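Local coordinates for protein FOKI restriction endonuclease (Planomicrobium okeanokoites, PDB 2FOK) that recognises a DNA sequence and cuts the DNA some distance away from it, as a metal-dependent type IIS restriction endonuclease, at residues 65-68 against 69-72; 490-493 against 494-497. One frame throughout, in Å; residues are numbered along the deposited sequence.

Contact 1: 65-68 against 69-72; sequences IYTY and KELV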
ATOM      1  N   ILE A  65     -16.434 -23.208  16.591  1.00 27.47           N
ATOM      2  CA  ILE A  65     -16.110 -21.799  16.591  1.00 30.55           C
ATOM      3  C   ILE A  65     -14.682 -21.758  17.127  1.00 30.10           C
ATOM      4  O   ILE A  65     -14.367 -22.440  18.104  1.00 35.01           O
ATOM      5  CB  ILE A  65     -17.085 -20.997  17.496  1.00 30.15           C
ATOM      6  CG1 ILE A  65     -16.582 -19.554  17.664  1.00 29.38           C
ATOM      7  CG2 ILE A  65     -17.247 -21.690  18.846  1.00 31.55           C
ATOM      8  CD1 ILE A  65     -17.691 -18.513  17.745  1.00 22.15           C
ATOM      9  N   TYR A  66     -13.812 -21.003  16.462  1.00 29.22           N
ATOM     10  CA  TYR A  66     -12.412 -20.903  16.880  1.00 25.42           C
ATOM     11  C   TYR A  66     -12.029 -19.442  17.079  1.00 24.89           C
ATOM     12  O   TYR A  66     -12.445 -18.583  16.309  1.00 23.08           O
ATOM     13  CB  TYR A  66     -11.474 -21.517  15.823  1.00 27.89           C
ATOM     14  CG  TYR A  66     -11.776 -22.947  15.393  1.00 25.54           C
ATOM     15  CD1 TYR A  66     -11.875 -23.983  16.325  1.00 28.79           C
ATOM     16  CD2 TYR A  66     -11.930 -23.267  14.047  1.00 26.53           C
ATOM     17  CE1 TYR A  66     -12.119 -25.308  15.921  1.00 22.48           C
ATOM     18  CE2 TYR A  66     -12.174 -24.586  13.634  1.00 25.59           C
ATOM     19  CZ  TYR A  66     -12.266 -25.596  14.576  1.00 23.31           C
ATOM     20  OH  TYR A  66     -12.518 -26.888  14.165  1.00 24.24           O
ATOM     21  N   THR A  67     -11.238 -19.161  18.110  1.00 26.73           N
ATOM     22  CA  THR A  67     -10.798 -17.793  18.372  1.00 29.04           C
ATOM     23  C   THR A  67      -9.564 -17.536  17.533  1.00 29.55           C
ATOM     24  O   THR A  67      -8.923 -18.472  17.049  1.00 30.19           O
ATOM     25  CB  THR A  67     -10.407 -17.568  19.848  1.00 27.14           C
ATOM     26  OG1 THR A  67      -9.230 -18.324  20.146  1.00 35.95           O
ATOM     27  CG2 THR A  67     -11.526 -17.990  20.782  1.00 32.64           C
ATOM     28  N   TYR A  68      -9.223 -16.267  17.367  1.00 30.57           N
ATOM     29  CA  TYR A  68      -8.057 -15.899  16.578  1.00 29.70           C
ATOM     30  C   TYR A  68      -6.828 -16.681  17.027  1.00 30.02           C
ATOM     31  O   TYR A  68      -6.139 -17.288  16.210  1.00 29.39           O
ATOM     32  CB  TYR A  68      -7.783 -14.400  16.711  1.00 31.85           C
ATOM     33  CG  TYR A  68      -7.198 -13.775  15.466  1.00 29.99           C
ATOM     34  CD1 TYR A  68      -5.849 -13.953  15.139  1.00 29.37           C
ATOM     35  CD2 TYR A  68      -7.989 -13.002  14.617  1.00 28.88           C
ATOM     36  CE1 TYR A  68      -5.301 -13.373  13.988  1.00 32.19           C
ATOM     37  CE2 TYR A  68      -7.457 -12.418  13.468  1.00 33.29           C
ATOM     38  CZ  TYR A  68      -6.113 -12.608  13.160  1.00 31.24           C
ATOM     39  OH  TYR A  68      -5.595 -12.037  12.025  1.00 32.80           O
ATOM     40  N   LYS A  69      -6.568 -16.673  18.334  1.00 30.07           N
ATOM     41  CA  LYS A  69      -5.421 -17.369  18.898  1.00 25.32           C
ATOM     42  C   LYS A  69      -5.386 -18.855  18.555  1.00 25.38           C
ATOM     43  O   LYS A  69      -4.399 -19.351  18.018  1.00 26.80           O
ATOM     44  CB  LYS A  69      -5.392 -17.189  20.415  1.00 24.73           C
ATOM     45  CG  LYS A  69      -4.152 -17.774  21.058  1.00 25.92           C
ATOM     46  CD  LYS A  69      -3.741 -17.030  22.303  1.00 29.31           C
ATOM     47  CE  LYS A  69      -2.405 -17.553  22.823  1.00 26.80           C
ATOM     48  NZ  LYS A  69      -1.756 -18.521  21.879  1.00 31.56           N
ATOM     49  N   GLU A  70      -6.462 -19.566  18.859  1.00 27.81           N
ATOM     50  CA  GLU A  70      -6.530 -21.002  18.574  1.00 28.61           C
ATOM     51  C   GLU A  70      -6.121 -21.339  17.130  1.00 27.69           C
ATOM     52  O   GLU A  70      -5.507 -22.374  16.875  1.00 27.32           O
ATOM     53  CB  GLU A  70      -7.952 -21.519  18.842  1.00 28.82           C
ATOM     54  CG  GLU A  70      -8.293 -21.721  20.310  1.00 29.48           C
ATOM     55  CD  GLU A  70      -9.770 -21.497  20.605  1.00 35.89           C
ATOM     56  OE1 GLU A  70     -10.576 -21.470  19.652  1.00 34.41           O
ATOM     57  OE2 GLU A  70     -10.133 -21.347  21.790  1.00 35.24           O
ATOM     58  N   LEU A  71      -6.466 -20.461  16.191  1.00 26.91           N
ATOM     59  CA  LEU A  71      -6.141 -20.656  14.776  1.00 26.11           C
ATOM     60  C   LEU A  71      -4.724 -20.224  14.379  1.00 27.82           C
ATOM     61  O   LEU A  71      -4.028 -20.939  13.669  1.00 28.53           O
ATOM     62  CB  LEU A  71      -7.133 -19.884  13.901  1.00 24.51           C
ATOM     63  CG  LEU A  71      -8.517 -20.485  13.637  1.00 20.85           C
ATOM     64  CD1 LEU A  71      -9.531 -19.370  13.365  1.00 12.18           C
ATOM     65  CD2 LEU A  71      -8.432 -21.413  12.454  1.00 19.11           C
ATOM     66  N   VAL A  72      -4.306 -19.050  14.841  1.00 27.90           N
ATOM     67  CA  VAL A  72      -3.001 -18.513  14.483  1.00 27.21           C
ATOM     68  C   VAL A  72      -1.847 -18.812  15.439  1.00 27.00           C
ATOM     69  O   VAL A  72      -0.716 -19.050  15.001  1.00 26.02           O
ATOM     70  CB  VAL A  72      -3.122 -16.983  14.252  1.00 24.56           C
ATOM     71  CG1 VAL A  72      -1.748 -16.337  14.134  1.00 17.37           C
ATOM     72  CG2 VAL A  72      -3.933 -16.738  12.984  1.00 22.12           C
TER
HETATM   73  O   HOH W   1     -13.344 -20.979  20.543  1.00 28.65           O
HETATM   74  O   HOH W   2      -8.386 -18.509  22.782  1.00 29.50           O
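E70 folds back along the chain to meet T67 twice. OE1 of E70 accepts the backbone N-H of T67 in a nearly straight bond (N to OE1 2.9 Å, N-H...O angle 170°), although the donor comes from 54° above the carboxylate plane. In return, N of E70 donates to OG1 of T67 at 3.3 Å; a chi1 of 67°, with OG1 between the backbone N and the carbonyl carbon, aims that hydroxyl at the first turn of the helix. Bent at chi2, the E70 chain slants across T67, bringing CD to 3.3 Å from OG1 of T67. This reciprocal pair is a capping box, with T67 at the N-cap, and it joins strand 66-67 to the short helix 68-72 in the first recognition subdomain, a family of the helix-turn-helix clan. A water donating to O of I65 and OE1 of E70 gives the carboxylate a further partner. An alanine in place of E70 would remove the carboxylate and is likely to leave the N-H of T67 without its acceptor and the turn freer to move. One turn on, Y68 and V72 run next to each other from the same side of the helix: N of V72 donates to O of Y68 at 2.9 Å, while CG2 of V72 touches CE1 of Y68 at 3.8 Å. The phenol extends toward helix 104-116, its OH hydrogen-bonded to OD1 of D108, and R6 makes a cation-pi contact with the ring. CB of Y66 meets CD1 of L71 at 3.8 Å.

Contact 2: 490-493 against 494-497; sequences EENQ and TRNK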
ATOM      1  N   GLU A 490      31.393  15.585  -3.809  1.00 22.33           N
ATOM      2  CA  GLU A 490      32.784  15.591  -4.287  1.00 23.23           C
ATOM      3  C   GLU A 490      32.995  14.783  -5.555  1.00 23.21           C
ATOM      4  O   GLU A 490      33.864  15.096  -6.375  1.00 23.27           O
ATOM      5  CB  GLU A 490      33.729  15.070  -3.182  1.00 22.82           C
ATOM      6  CG  GLU A 490      33.679  15.886  -1.889  1.00 21.78           C
ATOM      7  CD  GLU A 490      34.783  15.521  -0.901  1.00 27.83           C
ATOM      8  OE1 GLU A 490      35.180  14.339  -0.859  1.00 32.37           O
ATOM      9  OE2 GLU A 490      35.254  16.413  -0.159  1.00 23.98           O
ATOM     10  N   GLU A 491      32.202  13.731  -5.706  1.00 28.65           N
ATOM     11  CA  GLU A 491      32.273  12.871  -6.875  1.00 23.06           C
ATOM     12  C   GLU A 491      31.747  13.624  -8.101  1.00 25.58           C
ATOM     13  O   GLU A 491      32.102  13.308  -9.237  1.00 21.68           O
ATOM     14  CB  GLU A 491      31.439  11.620  -6.638  1.00 26.12           C
ATOM     15  CG  GLU A 491      32.193  10.470  -6.012  1.00 20.99           C
ATOM     16  CD  GLU A 491      31.302   9.275  -5.831  1.00 27.03           C
ATOM     17  OE1 GLU A 491      30.133   9.350  -6.283  1.00 26.35           O
ATOM     18  OE2 GLU A 491      31.755   8.265  -5.245  1.00 26.31           O
ATOM     19  N   ASN A 492      30.888  14.611  -7.841  1.00 25.97           N
ATOM     20  CA  ASN A 492      30.288  15.469  -8.863  1.00 22.95           C
ATOM     21  C   ASN A 492      31.265  16.610  -9.137  1.00 22.12           C
ATOM     22  O   ASN A 492      31.092  17.396 -10.070  1.00 23.78           O
ATOM     23  CB  ASN A 492      28.967  16.059  -8.357  1.00 22.21           C
ATOM     24  CG  ASN A 492      28.182  16.756  -9.451  1.00 22.75           C
ATOM     25  OD1 ASN A 492      27.933  16.185 -10.508  1.00 24.29           O
ATOM     26  ND2 ASN A 492      27.791  17.999  -9.201  1.00 21.86           N
ATOM     27  N   GLN A 493      32.273  16.717  -8.287  1.00 18.08           N
ATOM     28  CA  GLN A 493      33.288  17.733  -8.465  1.00 21.50           C
ATOM     29  C   GLN A 493      34.449  17.056  -9.182  1.00 22.46           C
ATOM     30  O   GLN A 493      34.863  17.507 -10.242  1.00 25.04           O
ATOM     31  CB  GLN A 493      33.763  18.285  -7.123  1.00 15.14           C
ATOM     32  CG  GLN A 493      32.893  19.409  -6.567  1.00 17.17           C
ATOM     33  CD  GLN A 493      33.224  19.721  -5.130  1.00 13.99           C
ATOM     34  OE1 GLN A 493      34.048  19.043  -4.513  1.00 18.88           O
ATOM     35  NE2 GLN A 493      32.587  20.744  -4.581  1.00 11.09           N
ATOM     36  N   THR A 494      34.949  15.958  -8.612  1.00 23.21           N
ATOM     37  CA  THR A 494      36.078  15.237  -9.201  1.00 23.94           C
ATOM     38  C   THR A 494      35.705  14.517 -10.482  1.00 26.23           C
ATOM     39  O   THR A 494      36.442  14.578 -11.464  1.00 29.22           O
ATOM     40  CB  THR A 494      36.683  14.217  -8.208  1.00 26.32           C
ATOM     41  OG1 THR A 494      35.808  13.087  -8.070  1.00 25.21           O
ATOM     42  CG2 THR A 494      36.889  14.871  -6.842  1.00 28.13           C
ATOM     43  N   ARG A 495      34.563  13.832 -10.461  1.00 25.31           N
ATOM     44  CA  ARG A 495      34.058  13.097 -11.619  1.00 25.62           C
ATOM     45  C   ARG A 495      35.042  12.111 -12.258  1.00 25.16           C
ATOM     46  O   ARG A 495      35.287  12.150 -13.460  1.00 28.17           O
ATOM     47  CB  ARG A 495      33.540  14.091 -12.663  1.00 19.68           C
ATOM     48  CG  ARG A 495      32.279  14.804 -12.201  1.00 21.74           C
ATOM     49  CD  ARG A 495      31.772  15.854 -13.183  1.00 20.41           C
ATOM     50  NE  ARG A 495      30.551  16.466 -12.666  1.00 21.21           N
ATOM     51  CZ  ARG A 495      29.715  17.213 -13.377  1.00 21.09           C
ATOM     52  NH1 ARG A 495      29.958  17.452 -14.654  1.00 27.79           N
ATOM     53  NH2 ARG A 495      28.631  17.720 -12.808  1.00 20.46           N
ATOM     54  N   ASN A 496      35.586  11.213 -11.446  1.00 28.28           N
ATOM     55  CA  ASN A 496      36.538  10.204 -11.927  1.00 28.07           C
ATOM     56  C   ASN A 496      35.785   8.886 -12.103  1.00 25.71           C
ATOM     57  O   ASN A 496      35.193   8.375 -11.165  1.00 28.18           O
ATOM     58  CB  ASN A 496      37.668  10.032 -10.897  1.00 30.31           C
ATOM     59  CG  ASN A 496      38.926   9.388 -11.476  1.00 29.97           C
ATOM     60  OD1 ASN A 496      38.868   8.535 -12.366  1.00 32.92           O
ATOM     61  ND2 ASN A 496      40.075   9.796 -10.953  1.00 30.03           N
ATOM     62  N   LYS A 497      35.826   8.339 -13.308  1.00 30.18           N
ATOM     63  CA  LYS A 497      35.145   7.093 -13.637  1.00 33.39           C
ATOM     64  C   LYS A 497      35.738   5.866 -12.941  1.00 36.82           C
ATOM     65  O   LYS A 497      35.128   4.793 -12.923  1.00 37.94           O
ATOM     66  CB  LYS A 497      35.177   6.884 -15.155  1.00 35.69           C
ATOM     67  CG  LYS A 497      34.710   8.091 -15.959  1.00 41.35           C
ATOM     68  CD  LYS A 497      35.734   9.234 -15.981  1.00 40.48           C
ATOM     69  CE  LYS A 497      35.052  10.603 -15.910  1.00 43.84           C
ATOM     70  NZ  LYS A 497      33.724  10.672 -16.608  1.00 38.45           N
TER
HETATM   71  O   HOH W   3      34.367  11.005  -8.997  1.00 25.51           O
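N492 and R495 meet where helix 479-494 of the PD-(D/E)XK-type cleavage domain comes to its C-terminal end. R495 is the first residue to leave helical geometry, and its positive phi (53°) turns the chain out of the helix.

Backbone bonds carry the last turn. N of T494 donates to O of E490 at 2.6 Å, and N of R495 donates to O of E491 at 2.8 Å, the latter from above the carbonyl plane, as the chain is already swinging away. Apart from the bonds, CG2 of T494 crowds O of E490 at 3.1 Å.

Side-chain bonds form a second set, all centred on the guanidinium of R495. Extended from CG to NE, the R495 chain runs back along the helix end, which sets the guanidinium beside N492. NH2 of R495 donates to OD1 of N492 at 2.9 Å, coming from above the amide plane, while NE makes a weak bond to O of N492 and a longer weak one to OD1. The amide of N492 is brought there by a CG anti to its backbone N (chi1 -170°). Amide and guanidinium planes are 51° apart, hence not a flat paired arrangement. A cation beside carbonyls at the C-terminal end of a helix is probably favoured by the helix dipole. W505 and F515 pack against both side chains, F515 being on strand 515-521.

Water-mediated bonding finishes the turn. N496 N and E491 O, which a Schellman motif would join directly, are instead bridged: one water donates to O of E491 at 3.2 Å, accepts from N of N496 at 2.7 Å, and lies 2.7 Å from OG1 of T494.

In the fold
The two contacts stand at opposite ends of helices: contact 1 opens helix 68-72 and contact 2 closes helix 479-494. They lie on opposite sides of the chain's centre, about 27 Å and 38 Å from it respectively, measured from the contact centres. Those centres are about 60 Å apart and their nearest atoms about 45 Å, so neither touches the other. Contact 1 belongs to the first recognition subdomain and contact 2 to the cleavage domain, so the separation spans the DNA-recognition and cleavage parts of the enzyme, which type IIS enzymes carry as distinct domains. Neither contact can be tied to the active site or to a ligand site on this geometry.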